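Local coordinates for protein serpin-12 (Manduca sexta, PDB 6CJ7) that probably inhibits serine proteases as a member of the serpin family and controls the prophenoloxidase activation system in larval hemolymph, at residues Lys78-Glu83 against Ser368-Phe373; Ser42-Leu47 against Arg64-Thr69; Tyr232-Val237 against Ala322-Asp327. All blocks are in the same frame, centred on the assembly; numbering follows the deposited sequence.

Interaction 1: Lys78-Glu83 against Ser368-Phe373; sequences KKVNEE and SSIPLF
Although the hydroxyl of Ser368 lies against the helix carrying Val80, with OG 3.8 Å from Val80 CG2, its hydrogen bonds toward that helix all pass through water. The first water accepts from Lys79 NZ at 3.0 Å and donates to Ser368 OG at 2.7 Å. A second water takes the hydroxyl's own proton, Ser368 OG lying 2.7 Å from it, and donates in turn to the carbonyl Val80 O at 2.9 Å. Ammonium, water, hydroxyl, water and carbonyl thus form one chain in which every donor points the same way. Serine suits this relay because a single short side chain can give and accept at once; chi1 of -72° turns OG away from its own carbonyl carbon and toward Val80 and the two waters. Its backbone N-H bonds to Asp365 OD1.

Lys79 reaches the first water with its chain nearly straight as far as CE, and its NZ also forms a salt bridge to Glu83 OE1 at 2.9 Å, one helical turn on. The ammonium meets that oxygen on the anti side, 32° out of the carboxylate plane. The other oxygen, Glu83 OE2, forms a salt bridge with Lys86.

Beside the water chain the contact turns apolar. Val80 and Ile370 approach tip to tip, Val80 CG1 lying 3.9 Å from Ile370 CD1, and Phe41 of helix 40-51 touches both. The small beta-branched valine lets helix 70-85 come near, whereas the longer isoleucine spans the remaining distance from the G1 beta bulge of Ser369 and Ile370 opposite Asp365. Between these two segments no hydrogen bond is direct: the chemistry implies that a small apolar contact and a two-water bridge join helix 70-85 to the Ser368-Ile370 bend, the carboxylate of Glu83 probably helping to offset the charge of Lys79.

Interaction 2: Ser42-Leu47 against Arg64-Thr69; sequences SITILL and RALQMT
Thr44 and Leu66 mark the closest backbone approach, their CA atoms 7.4 Å apart, where the middle of helix 40-51 meets the C-terminal end of helix 56-66. Helical geometry stops at Gln67, whose positive phi of 58° turns the chain into an extended Met68; Thr69 then caps the next helix, its OG1 accepting from the N-H of Lys72.

Leu66 carries the contact. Its CD2 methyl points between two residues one turn apart on the facing helix, 3.7 Å from Thr44 CG2 and 3.9 Å from Leu47 CB. The other branch, CD1, lies against the backbone of Leu47, 4.1 Å from Leu47 C. Leucine fits well here because its forked end can touch a side chain and the main chain together.

In serpins these helices belong to the group packed beside the large central sheet. Helix 40-51 packs on strand 165-174, where Leu46 touches Met167, while Thr44 and Leu47 of the same helix meet helix 56-66.

Threonine serves two surroundings at position 44. With CG2 opposite the backbone N across the CA-CB bond, the methyl is presented to Leu66, the two side chains meeting at a slant. The hydroxyl (chi1 -55°) is held instead by the carbonyl of Pro40, one turn back, and by the N-H of Gly21, so the polar end of this buried side chain is satisfied away from the leucine. Met68 extends the apolar patch, its flexible thioether chain bringing CE within 4.4 Å of Thr44 CG2 while its side chain also touches Ile76 of helix 70-85.

Interaction 3: Tyr232-Val237 against Ala322-Asp327; sequences YSLIVV and AVLTID
Leu234 meets Leu324 and Ile326 where two sheets pack face to face. CB leaves strand 232-239 toward the facing strand but has no close neighbour on it. CG, carried opposite the backbone N (chi1 -165°), continues the same course, still short of contact. The fork makes the touch: CD1 lies 4.4 Å from Leu324 CD2, and CD2 lies 4.3 Å from Ile326 CG2. Two residues apart on an extended strand, Leu324 and Ile326 present their side chains on one face, ready to receive one methyl each.

The CA atoms of Leu234 and Ile326 stand 9.6 Å apart, a spacing that suits stacked sheets meeting through branched aliphatic side chains. Strand 232-239 is bonded to strands 220-226 and 359-365, whereas strand 317-326 lies beside strand 165-174 in the central serpin sheet. Phe227 touches Leu234, and Leu272 and Phe275 touch Ile326, widening the apolar layer.

With no hydrogen bond crossing and both approaches loose, cohesion here rests on apolar burial: the two sheets are held together by aliphatic methyls shielded from solvent.

In the fold
Along the chain, both segments of interaction 2 precede those of interaction 1, and both of interaction 3 fall between the two halves of interaction 1. Interactions 1 and 2 have centres about 14 Å apart and are tied by consecutive helices 56-66 and 70-85, while Phe41 of helix 40-51, which carries one side of interaction 2, also touches interaction 1. Interactions 1 and 3, about 15 Å apart between centres, touch directly: Phe373 CE2 packs 3.4 Å from Ala322 CB. Interactions 2 and 3, their centres about 23 Å apart, lie on opposite sides of the chain's centre. Together they run from the helices to strand 317-326, which in serpins parts from its neighbour 165-174 when the reactive loop inserts.

Interaction 1: Lys78-Glu83 against Ser368-Phe373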
ATOM      1  N   LYS A  78      10.370  10.126  -8.285  1.00 21.87           N
ATOM      2  CA  LYS A  78      11.635  10.583  -7.731  1.00 24.27           C
ATOM      3  C   LYS A  78      11.388  11.546  -6.579  1.00 25.63           C
ATOM      4  O   LYS A  78      12.021  11.438  -5.522  1.00 22.78           O
ATOM      5  CB  LYS A  78      12.507  11.236  -8.810  1.00 25.80           C
ATOM      6  CG  LYS A  78      13.875  11.689  -8.291  1.00 25.43           C
ATOM      7  CD  LYS A  78      14.757  12.192  -9.433  1.00 33.04           C
ATOM      8  CE  LYS A  78      16.057  12.758  -8.907  1.00 44.32           C
ATOM      9  NZ  LYS A  78      15.939  14.226  -8.660  1.00 50.68           N
ATOM     10  N   LYS A  79      10.431  12.464  -6.747  1.00 23.63           N
ATOM     11  CA  LYS A  79      10.188  13.451  -5.699  1.00 25.44           C
ATOM     12  C   LYS A  79       9.498  12.821  -4.498  1.00 24.35           C
ATOM     13  O   LYS A  79       9.818  13.157  -3.355  1.00 24.63           O
ATOM     14  CB  LYS A  79       9.364  14.616  -6.228  1.00 25.73           C
ATOM     15  CG  LYS A  79       9.446  15.817  -5.305  1.00 37.94           C
ATOM     16  CD  LYS A  79       8.543  16.957  -5.727  1.00 48.50           C
ATOM     17  CE  LYS A  79       8.495  17.987  -4.620  1.00 55.81           C
ATOM     18  NZ  LYS A  79       8.192  17.307  -3.325  1.00 54.38           N
ATOM     19  N   VAL A  80       8.546  11.904  -4.732  1.00 21.24           N
ATOM     20  CA  VAL A  80       7.895  11.230  -3.606  1.00 20.51           C
ATOM     21  C   VAL A  80       8.927  10.497  -2.767  1.00 20.61           C
ATOM     22  O   VAL A  80       8.913  10.555  -1.524  1.00 20.62           O
ATOM     23  CB  VAL A  80       6.803  10.271  -4.121  1.00 23.10           C
ATOM     24  CG1 VAL A  80       6.283   9.388  -2.970  1.00 22.76           C
ATOM     25  CG2 VAL A  80       5.674  11.058  -4.771  1.00 22.07           C
ATOM     26  N   ASN A  81       9.846   9.804  -3.431  1.00 20.65           N
ATOM     27  CA  ASN A  81      10.882   9.086  -2.706  1.00 21.84           C
ATOM     28  C   ASN A  81      11.843  10.044  -2.008  1.00 22.64           C
ATOM     29  O   ASN A  81      12.293   9.763  -0.895  1.00 24.10           O
ATOM     30  CB  ASN A  81      11.620   8.152  -3.656  1.00 23.14           C
ATOM     31  CG  ASN A  81      10.859   6.858  -3.878  1.00 20.92           C
ATOM     32  OD1 ASN A  81      10.355   6.267  -2.922  1.00 23.19           O
ATOM     33  ND2 ASN A  81      10.759   6.416  -5.136  1.00 21.70           N
ATOM     34  N   GLU A  82      12.171  11.173  -2.645  1.00 22.02           N
ATOM     35  CA  GLU A  82      13.005  12.174  -1.991  1.00 23.31           C
ATOM     36  C   GLU A  82      12.352  12.699  -0.723  1.00 26.12           C
ATOM     37  O   GLU A  82      13.025  12.886   0.300  1.00 27.34           O
ATOM     38  CB  GLU A  82      13.295  13.322  -2.953  1.00 25.88           C
ATOM     39  CG  GLU A  82      14.450  13.034  -3.891  1.00 33.80           C
ATOM     40  CD  GLU A  82      14.525  14.014  -5.047  1.00 40.56           C
ATOM     41  OE1 GLU A  82      13.677  14.930  -5.114  1.00 38.32           O
ATOM     42  OE2 GLU A  82      15.445  13.872  -5.883  1.00 38.83           O
ATOM     43  N   GLU A  83      11.045  12.954  -0.765  1.00 23.74           N
ATOM     44  CA  GLU A  83      10.398  13.474   0.434  1.00 24.92           C
ATOM     45  C   GLU A  83      10.374  12.435   1.546  1.00 25.79           C
ATOM     46  O   GLU A  83      10.487  12.795   2.726  1.00 27.16           O
ATOM     47  CB  GLU A  83       8.975  13.953   0.137  1.00 30.45           C
ATOM     48  CG  GLU A  83       8.868  15.193  -0.743  1.00 31.55           C
ATOM     49  CD  GLU A  83       9.720  16.370  -0.270  1.00 33.77           C
ATOM     50  OE1 GLU A  83      10.165  17.133  -1.150  1.00 39.97           O
ATOM     51  OE2 GLU A  83       9.947  16.551   0.939  1.00 34.12           O
ATOM     52  N   SER A 368       3.281  14.652   0.097  1.00 18.91           N
ATOM     53  CA  SER A 368       3.067  14.292  -1.302  1.00 21.29           C
ATOM     54  C   SER A 368       1.598  14.083  -1.656  1.00 21.46           C
ATOM     55  O   SER A 368       1.281  13.938  -2.843  1.00 22.99           O
ATOM     56  CB  SER A 368       3.870  13.032  -1.648  1.00 21.99           C
ATOM     57  OG  SER A 368       5.257  13.335  -1.707  1.00 24.51           O
ATOM     58  N   SER A 369       0.706  14.066  -0.660  1.00 21.30           N
ATOM     59  CA  SER A 369      -0.740  13.970  -0.871  1.00 22.04           C
ATOM     60  C   SER A 369      -1.117  12.703  -1.629  1.00 19.38           C
ATOM     61  O   SER A 369      -1.832  12.749  -2.633  1.00 22.95           O
ATOM     62  CB  SER A 369      -1.279  15.202  -1.597  1.00 23.22           C
ATOM     63  OG  SER A 369      -1.067  16.370  -0.823  1.00 26.84           O
ATOM     64  N   ILE A 370      -0.647  11.565  -1.123  1.00 19.02           N
ATOM     65  CA  ILE A 370      -0.966  10.261  -1.715  1.00 19.57           C
ATOM     66  C   ILE A 370      -1.274   9.264  -0.610  1.00 20.91           C
ATOM     67  O   ILE A 370      -0.788   9.375   0.524  1.00 20.63           O
ATOM     68  CB  ILE A 370       0.185   9.720  -2.588  1.00 22.18           C
ATOM     69  CG1 ILE A 370       1.485   9.626  -1.795  1.00 23.34           C
ATOM     70  CG2 ILE A 370       0.377  10.556  -3.845  1.00 23.88           C
ATOM     71  CD1 ILE A 370       2.502   8.710  -2.459  1.00 24.94           C
ATOM     72  N   PRO A 371      -2.112   8.270  -0.919  1.00 20.13           N
ATOM     73  CA  PRO A 371      -2.381   7.177   0.028  1.00 19.02           C
ATOM     74  C   PRO A 371      -1.301   6.109  -0.053  1.00 20.85           C
ATOM     75  O   PRO A 371      -1.189   5.381  -1.046  1.00 23.87           O
ATOM     76  CB  PRO A 371      -3.746   6.650  -0.436  1.00 17.88           C
ATOM     77  CG  PRO A 371      -3.734   6.909  -1.926  1.00 20.20           C
ATOM     78  CD  PRO A 371      -2.997   8.220  -2.097  1.00 21.27           C
ATOM     79  N   LEU A 372      -0.499   6.014   1.000  1.00 16.64           N
ATOM     80  CA  LEU A 372       0.553   5.010   1.084  1.00 17.54           C
ATOM     81  C   LEU A 372       0.016   3.644   1.471  1.00 20.35           C
ATOM     82  O   LEU A 372       0.651   2.641   1.156  1.00 20.34           O
ATOM     83  CB  LEU A 372       1.609   5.416   2.112  1.00 18.14           C
ATOM     84  CG  LEU A 372       2.372   6.700   1.777  1.00 19.23           C
ATOM     85  CD1 LEU A 372       3.340   7.040   2.905  1.00 22.65           C
ATOM     86  CD2 LEU A 372       3.126   6.516   0.473  1.00 22.10           C
ATOM     87  N   PHE A 373      -1.104   3.593   2.186  1.00 18.89           N
ATOM     88  CA  PHE A 373      -1.679   2.339   2.650  1.00 19.19           C
ATOM     89  C   PHE A 373      -3.189   2.517   2.674  1.00 16.58           C
ATOM     90  O   PHE A 373      -3.688   3.577   3.078  1.00 19.07           O
ATOM     91  CB  PHE A 373      -1.143   2.008   4.061  1.00 18.72           C
ATOM     92  CG  PHE A 373      -0.992   0.564   4.373  1.00 29.70           C
ATOM     93  CD1 PHE A 373      -2.074  -0.175   4.826  1.00 36.32           C
ATOM     94  CD2 PHE A 373       0.252  -0.037   4.337  1.00 22.91           C
ATOM     95  CE1 PHE A 373      -1.926  -1.519   5.160  1.00 36.79           C
ATOM     96  CE2 PHE A 373       0.412  -1.355   4.667  1.00 35.37           C
ATOM     97  CZ  PHE A 373      -0.681  -2.108   5.081  1.00 37.36           C
TER
HETATM   98  O   HOH W   1       6.230  15.007  -3.627  1.00 96.48           O
HETATM   99  O   HOH W   2       6.579  11.665  -0.107  1.00 22.52           O

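Interaction 2: Ser42-Leu47 against Arg64-Thr69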
ATOM      1  N   SER A  42       2.902   1.315  -3.595  1.00 19.54           N
ATOM      2  CA  SER A  42       3.723   0.200  -4.064  1.00 18.61           C
ATOM      3  C   SER A  42       3.189  -0.375  -5.365  1.00 20.63           C
ATOM      4  O   SER A  42       3.964  -0.771  -6.239  1.00 20.32           O
ATOM      5  CB  SER A  42       3.771  -0.923  -3.023  1.00 19.87           C
ATOM      6  OG  SER A  42       4.212  -0.478  -1.768  1.00 24.80           O
ATOM      7  N   ILE A  43       1.867  -0.471  -5.492  1.00 17.10           N
ATOM      8  CA  ILE A  43       1.296  -1.062  -6.701  1.00 18.92           C
ATOM      9  C   ILE A  43       1.539  -0.149  -7.897  1.00 21.77           C
ATOM     10  O   ILE A  43       1.834  -0.619  -9.002  1.00 20.15           O
ATOM     11  CB  ILE A  43      -0.200  -1.359  -6.492  1.00 20.29           C
ATOM     12  CG1 ILE A  43      -0.374  -2.415  -5.408  1.00 20.42           C
ATOM     13  CG2 ILE A  43      -0.848  -1.790  -7.803  1.00 21.88           C
ATOM     14  CD1 ILE A  43      -1.808  -2.596  -4.939  1.00 22.31           C
ATOM     15  N   THR A  44       1.434   1.168  -7.697  1.00 18.41           N
ATOM     16  CA  THR A  44       1.722   2.104  -8.780  1.00 20.57           C
ATOM     17  C   THR A  44       3.205   2.085  -9.141  1.00 22.27           C
ATOM     18  O   THR A  44       3.557   2.107 -10.330  1.00 20.45           O
ATOM     19  CB  THR A  44       1.264   3.517  -8.385  1.00 20.12           C
ATOM     20  OG1 THR A  44      -0.122   3.491  -8.018  1.00 19.93           O
ATOM     21  CG2 THR A  44       1.427   4.483  -9.555  1.00 21.00           C
ATOM     22  N   ILE A  45       4.086   2.015  -8.132  1.00 20.21           N
ATOM     23  CA  ILE A  45       5.533   1.971  -8.378  1.00 20.33           C
ATOM     24  C   ILE A  45       5.888   0.777  -9.251  1.00 19.94           C
ATOM     25  O   ILE A  45       6.717   0.880 -10.167  1.00 21.76           O
ATOM     26  CB  ILE A  45       6.309   1.935  -7.044  1.00 28.10           C
ATOM     27  CG1 ILE A  45       6.297   3.305  -6.373  1.00 35.50           C
ATOM     28  CG2 ILE A  45       7.758   1.481  -7.278  1.00 33.14           C
ATOM     29  CD1 ILE A  45       7.323   4.259  -6.946  1.00 37.60           C
ATOM     30  N   LEU A  46       5.269  -0.378  -8.981  1.00 18.48           N
ATOM     31  CA  LEU A  46       5.477  -1.562  -9.804  1.00 18.26           C
ATOM     32  C   LEU A  46       5.248  -1.247 -11.277  1.00 19.96           C
ATOM     33  O   LEU A  46       6.110  -1.505 -12.133  1.00 21.14           O
ATOM     34  CB  LEU A  46       4.523  -2.662  -9.312  1.00 17.53           C
ATOM     35  CG  LEU A  46       4.496  -4.057  -9.933  1.00 34.56           C
ATOM     36  CD1 LEU A  46       3.688  -4.138 -11.219  1.00 38.43           C
ATOM     37  CD2 LEU A  46       5.895  -4.515 -10.157  1.00 40.03           C
ATOM     38  N   LEU A  47       4.084  -0.673 -11.591  1.00 18.48           N
ATOM     39  CA  LEU A  47       3.741  -0.426 -12.990  1.00 20.24           C
ATOM     40  C   LEU A  47       4.563   0.717 -13.576  1.00 18.22           C
ATOM     41  O   LEU A  47       4.980   0.640 -14.740  1.00 21.52           O
ATOM     42  CB  LEU A  47       2.254  -0.107 -13.124  1.00 26.84           C
ATOM     43  CG  LEU A  47       1.192  -1.199 -13.244  1.00 37.69           C
ATOM     44  CD1 LEU A  47       1.577  -2.067 -14.432  1.00 45.63           C
ATOM     45  CD2 LEU A  47       1.049  -2.060 -11.992  1.00 29.64           C
ATOM     46  N   ARG A  64      -2.007   3.959 -20.337  1.00 24.04           N
ATOM     47  CA  ARG A  64      -3.436   4.145 -20.126  1.00 22.45           C
ATOM     48  C   ARG A  64      -3.820   3.853 -18.683  1.00 26.33           C
ATOM     49  O   ARG A  64      -4.668   4.544 -18.108  1.00 27.84           O
ATOM     50  CB  ARG A  64      -4.231   3.250 -21.076  1.00 23.05           C
ATOM     51  CG  ARG A  64      -4.098   3.659 -22.532  1.00 23.74           C
ATOM     52  CD  ARG A  64      -4.719   2.628 -23.441  1.00 26.88           C
ATOM     53  NE  ARG A  64      -4.700   3.075 -24.825  1.00 33.30           N
ATOM     54  CZ  ARG A  64      -5.731   3.664 -25.409  1.00 37.74           C
ATOM     55  NH1 ARG A  64      -6.857   3.855 -24.723  1.00 44.49           N
ATOM     56  NH2 ARG A  64      -5.636   4.041 -26.678  1.00 39.21           N
ATOM     57  N   ALA A  65      -3.212   2.829 -18.081  1.00 21.33           N
ATOM     58  CA  ALA A  65      -3.578   2.455 -16.716  1.00 21.44           C
ATOM     59  C   ALA A  65      -3.088   3.483 -15.710  1.00 22.21           C
ATOM     60  O   ALA A  65      -3.806   3.820 -14.762  1.00 24.21           O
ATOM     61  CB  ALA A  65      -3.019   1.070 -16.384  1.00 22.55           C
ATOM     62  N   LEU A  66      -1.869   3.984 -15.892  1.00 22.00           N
ATOM     63  CA  LEU A  66      -1.303   4.936 -14.939  1.00 22.07           C
ATOM     64  C   LEU A  66      -1.828   6.345 -15.142  1.00 24.76           C
ATOM     65  O   LEU A  66      -1.831   7.138 -14.191  1.00 25.18           O
ATOM     66  CB  LEU A  66       0.219   4.964 -15.049  1.00 21.76           C
ATOM     67  CG  LEU A  66       1.017   3.742 -14.616  1.00 22.48           C
ATOM     68  CD1 LEU A  66       2.463   3.910 -15.056  1.00 23.90           C
ATOM     69  CD2 LEU A  66       0.921   3.548 -13.108  1.00 27.88           C
ATOM     70  N   GLN A  67      -2.250   6.678 -16.364  1.00 23.67           N
ATOM     71  CA  GLN A  67      -2.590   8.055 -16.738  1.00 26.72           C
ATOM     72  C   GLN A  67      -1.402   8.992 -16.509  1.00 28.07           C
ATOM     73  O   GLN A  67      -1.557  10.160 -16.137  1.00 29.91           O
ATOM     74  CB  GLN A  67      -3.848   8.541 -16.009  1.00 29.10           C
ATOM     75  CG  GLN A  67      -5.034   7.572 -16.119  1.00 35.42           C
ATOM     76  CD  GLN A  67      -5.952   7.896 -17.260  1.00 52.50           C
ATOM     77  OE1 GLN A  67      -5.776   7.382 -18.376  1.00 60.17           O
ATOM     78  NE2 GLN A  67      -6.959   8.724 -16.994  1.00 58.54           N
ATOM     79  N   MET A  68      -0.201   8.474 -16.758  1.00 26.78           N
ATOM     80  CA  MET A  68       1.029   9.247 -16.722  1.00 27.49           C
ATOM     81  C   MET A  68       1.954   8.754 -17.821  1.00 25.55           C
ATOM     82  O   MET A  68       1.987   7.556 -18.109  1.00 29.46           O
ATOM     83  CB  MET A  68       1.746   9.110 -15.379  1.00 32.24           C
ATOM     84  CG  MET A  68       1.071   9.783 -14.214  1.00 34.00           C
ATOM     85  SD  MET A  68       2.004   9.420 -12.723  1.00 31.32           S
ATOM     86  CE  MET A  68       1.670   7.670 -12.517  1.00 29.69           C
ATOM     87  N   THR A  69       2.702   9.678 -18.421  1.00 29.19           N
ATOM     88  CA  THR A  69       3.747   9.292 -19.351  1.00 30.00           C
ATOM     89  C   THR A  69       4.947   8.745 -18.577  1.00 30.06           C
ATOM     90  O   THR A  69       5.074   8.980 -17.372  1.00 27.39           O
ATOM     91  CB  THR A  69       4.171  10.490 -20.195  1.00 34.23           C
ATOM     92  OG1 THR A  69       4.760  11.484 -19.348  1.00 34.70           O
ATOM     93  CG2 THR A  69       2.971  11.089 -20.925  1.00 39.07           C
TER

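Interaction 3: Tyr232-Val237 against Ala322-Asp327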
ATOM      1  N   TYR A 232       2.882  12.140   8.328  1.00 18.19           N
ATOM      2  CA  TYR A 232       1.854  11.227   7.861  1.00 18.59           C
ATOM      3  C   TYR A 232       0.596  11.452   8.685  1.00 18.72           C
ATOM      4  O   TYR A 232       0.647  11.974   9.800  1.00 19.93           O
ATOM      5  CB  TYR A 232       2.269   9.743   7.995  1.00 20.19           C
ATOM      6  CG  TYR A 232       3.621   9.444   7.389  1.00 20.94           C
ATOM      7  CD1 TYR A 232       3.743   9.116   6.043  1.00 18.55           C
ATOM      8  CD2 TYR A 232       4.772   9.482   8.168  1.00 20.94           C
ATOM      9  CE1 TYR A 232       4.988   8.859   5.490  1.00 20.84           C
ATOM     10  CE2 TYR A 232       6.014   9.238   7.626  1.00 19.46           C
ATOM     11  CZ  TYR A 232       6.115   8.906   6.288  1.00 23.06           C
ATOM     12  OH  TYR A 232       7.357   8.651   5.747  1.00 23.60           O
ATOM     13  N   SER A 233      -0.531  10.984   8.152  1.00 19.04           N
ATOM     14  CA  SER A 233      -1.782  10.936   8.898  1.00 17.82           C
ATOM     15  C   SER A 233      -2.405   9.566   8.727  1.00 18.24           C
ATOM     16  O   SER A 233      -2.308   8.964   7.661  1.00 20.88           O
ATOM     17  CB  SER A 233      -2.800  11.969   8.394  1.00 20.93           C
ATOM     18  OG  SER A 233      -2.275  13.285   8.430  1.00 27.50           O
ATOM     19  N   LEU A 234      -3.074   9.090   9.774  1.00 17.53           N
ATOM     20  CA  LEU A 234      -4.013   7.987   9.631  1.00 18.98           C
ATOM     21  C   LEU A 234      -5.402   8.596   9.508  1.00 18.63           C
ATOM     22  O   LEU A 234      -5.883   9.265  10.434  1.00 20.25           O
ATOM     23  CB  LEU A 234      -3.950   6.991  10.791  1.00 18.01           C
ATOM     24  CG  LEU A 234      -4.649   5.659  10.461  1.00 18.86           C
ATOM     25  CD1 LEU A 234      -3.813   4.838   9.474  1.00 20.13           C
ATOM     26  CD2 LEU A 234      -4.933   4.887  11.750  1.00 22.86           C
ATOM     27  N   ILE A 235      -6.021   8.402   8.349  1.00 18.42           N
ATOM     28  CA  ILE A 235      -7.357   8.904   8.082  1.00 19.12           C
ATOM     29  C   ILE A 235      -8.298   7.728   8.274  1.00 19.63           C
ATOM     30  O   ILE A 235      -8.173   6.702   7.595  1.00 20.32           O
ATOM     31  CB  ILE A 235      -7.453   9.502   6.672  1.00 20.41           C
ATOM     32  CG1 ILE A 235      -6.445  10.650   6.540  1.00 21.17           C
ATOM     33  CG2 ILE A 235      -8.880   9.994   6.395  1.00 23.66           C
ATOM     34  CD1 ILE A 235      -6.282  11.166   5.122  1.00 24.37           C
ATOM     35  N   VAL A 236      -9.194   7.837   9.245  1.00 19.76           N
ATOM     36  CA  VAL A 236     -10.091   6.746   9.609  1.00 20.11           C
ATOM     37  C   VAL A 236     -11.503   7.157   9.233  1.00 21.70           C
ATOM     38  O   VAL A 236     -11.958   8.253   9.589  1.00 21.85           O
ATOM     39  CB  VAL A 236      -9.988   6.402  11.104  1.00 20.99           C
ATOM     40  CG1 VAL A 236     -10.889   5.212  11.438  1.00 20.90           C
ATOM     41  CG2 VAL A 236      -8.540   6.126  11.481  1.00 28.12           C
ATOM     42  N   VAL A 237     -12.191   6.285   8.498  1.00 22.30           N
ATOM     43  CA  VAL A 237     -13.489   6.605   7.927  1.00 22.51           C
ATOM     44  C   VAL A 237     -14.452   5.516   8.366  1.00 24.13           C
ATOM     45  O   VAL A 237     -14.210   4.327   8.116  1.00 25.07           O
ATOM     46  CB  VAL A 237     -13.420   6.711   6.393  1.00 22.33           C
ATOM     47  CG1 VAL A 237     -14.696   7.317   5.859  1.00 27.83           C
ATOM     48  CG2 VAL A 237     -12.215   7.552   5.969  1.00 23.88           C
ATOM     49  N   ALA A 322       2.258  -5.763   2.291  1.00 18.64           N
ATOM     50  CA  ALA A 322       1.969  -4.518   2.993  1.00 15.63           C
ATOM     51  C   ALA A 322       1.714  -4.844   4.454  1.00 18.78           C
ATOM     52  O   ALA A 322       0.902  -5.723   4.753  1.00 19.37           O
ATOM     53  CB  ALA A 322       0.745  -3.815   2.392  1.00 18.25           C
ATOM     54  N   VAL A 323       2.411  -4.156   5.360  1.00 16.84           N
ATOM     55  CA  VAL A 323       2.237  -4.356   6.800  1.00 17.45           C
ATOM     56  C   VAL A 323       2.021  -2.993   7.443  1.00 17.25           C
ATOM     57  O   VAL A 323       2.844  -2.091   7.277  1.00 17.73           O
ATOM     58  CB  VAL A 323       3.448  -5.054   7.452  1.00 17.25           C
ATOM     59  CG1 VAL A 323       3.245  -5.146   8.968  1.00 20.65           C
ATOM     60  CG2 VAL A 323       3.671  -6.449   6.869  1.00 22.36           C
ATOM     61  N   LEU A 324       0.930  -2.852   8.203  1.00 17.82           N
ATOM     62  CA  LEU A 324       0.642  -1.618   8.929  1.00 17.12           C
ATOM     63  C   LEU A 324       0.308  -1.984  10.366  1.00 17.71           C
ATOM     64  O   LEU A 324      -0.559  -2.832  10.605  1.00 19.46           O
ATOM     65  CB  LEU A 324      -0.533  -0.861   8.310  1.00 18.18           C
ATOM     66  CG  LEU A 324      -1.049   0.326   9.111  1.00 22.10           C
ATOM     67  CD1 LEU A 324       0.004   1.436   9.096  1.00 22.20           C
ATOM     68  CD2 LEU A 324      -2.374   0.814   8.530  1.00 26.54           C
ATOM     69  N   THR A 325       0.985  -1.346  11.315  1.00 18.27           N
ATOM     70  CA  THR A 325       0.777  -1.604  12.736  1.00 16.33           C
ATOM     71  C   THR A 325       0.497  -0.281  13.421  1.00 19.05           C
ATOM     72  O   THR A 325       1.210   0.696  13.186  1.00 20.36           O
ATOM     73  CB  THR A 325       2.009  -2.260  13.385  1.00 20.38           C
ATOM     74  OG1 THR A 325       2.311  -3.488  12.707  1.00 26.20           O
ATOM     75  CG2 THR A 325       1.759  -2.552  14.853  1.00 24.65           C
ATOM     76  N   ILE A 326      -0.512  -0.252  14.298  1.00 18.22           N
ATOM     77  CA  ILE A 326      -0.712   0.919  15.143  1.00 19.77           C
ATOM     78  C   ILE A 326      -0.766   0.488  16.603  1.00 19.57           C
ATOM     79  O   ILE A 326      -1.197  -0.623  16.927  1.00 25.00           O
ATOM     80  CB  ILE A 326      -1.981   1.730  14.768  1.00 21.10           C
ATOM     81  CG1 ILE A 326      -3.267   0.983  15.080  1.00 24.38           C
ATOM     82  CG2 ILE A 326      -1.948   2.159  13.292  1.00 22.71           C
ATOM     83  CD1 ILE A 326      -4.462   1.906  15.001  1.00 23.02           C
ATOM     84  N   ASP A 327      -0.312   1.377  17.484  1.00 19.92           N
ATOM     85  CA  ASP A 327      -0.459   1.174  18.928  1.00 23.03           C
ATOM     86  C   ASP A 327      -0.489   2.546  19.593  1.00 23.08           C
ATOM     87  O   ASP A 327      -0.683   3.563  18.923  1.00 23.59           O
ATOM     88  CB  ASP A 327       0.631   0.228  19.479  1.00 27.20           C
ATOM     89  CG  ASP A 327       2.046   0.783  19.376  1.00 28.95           C
ATOM     90  OD1 ASP A 327       2.243   2.007  19.230  1.00 30.69           O
ATOM     91  OD2 ASP A 327       2.987  -0.038  19.463  1.00 33.80           O
TER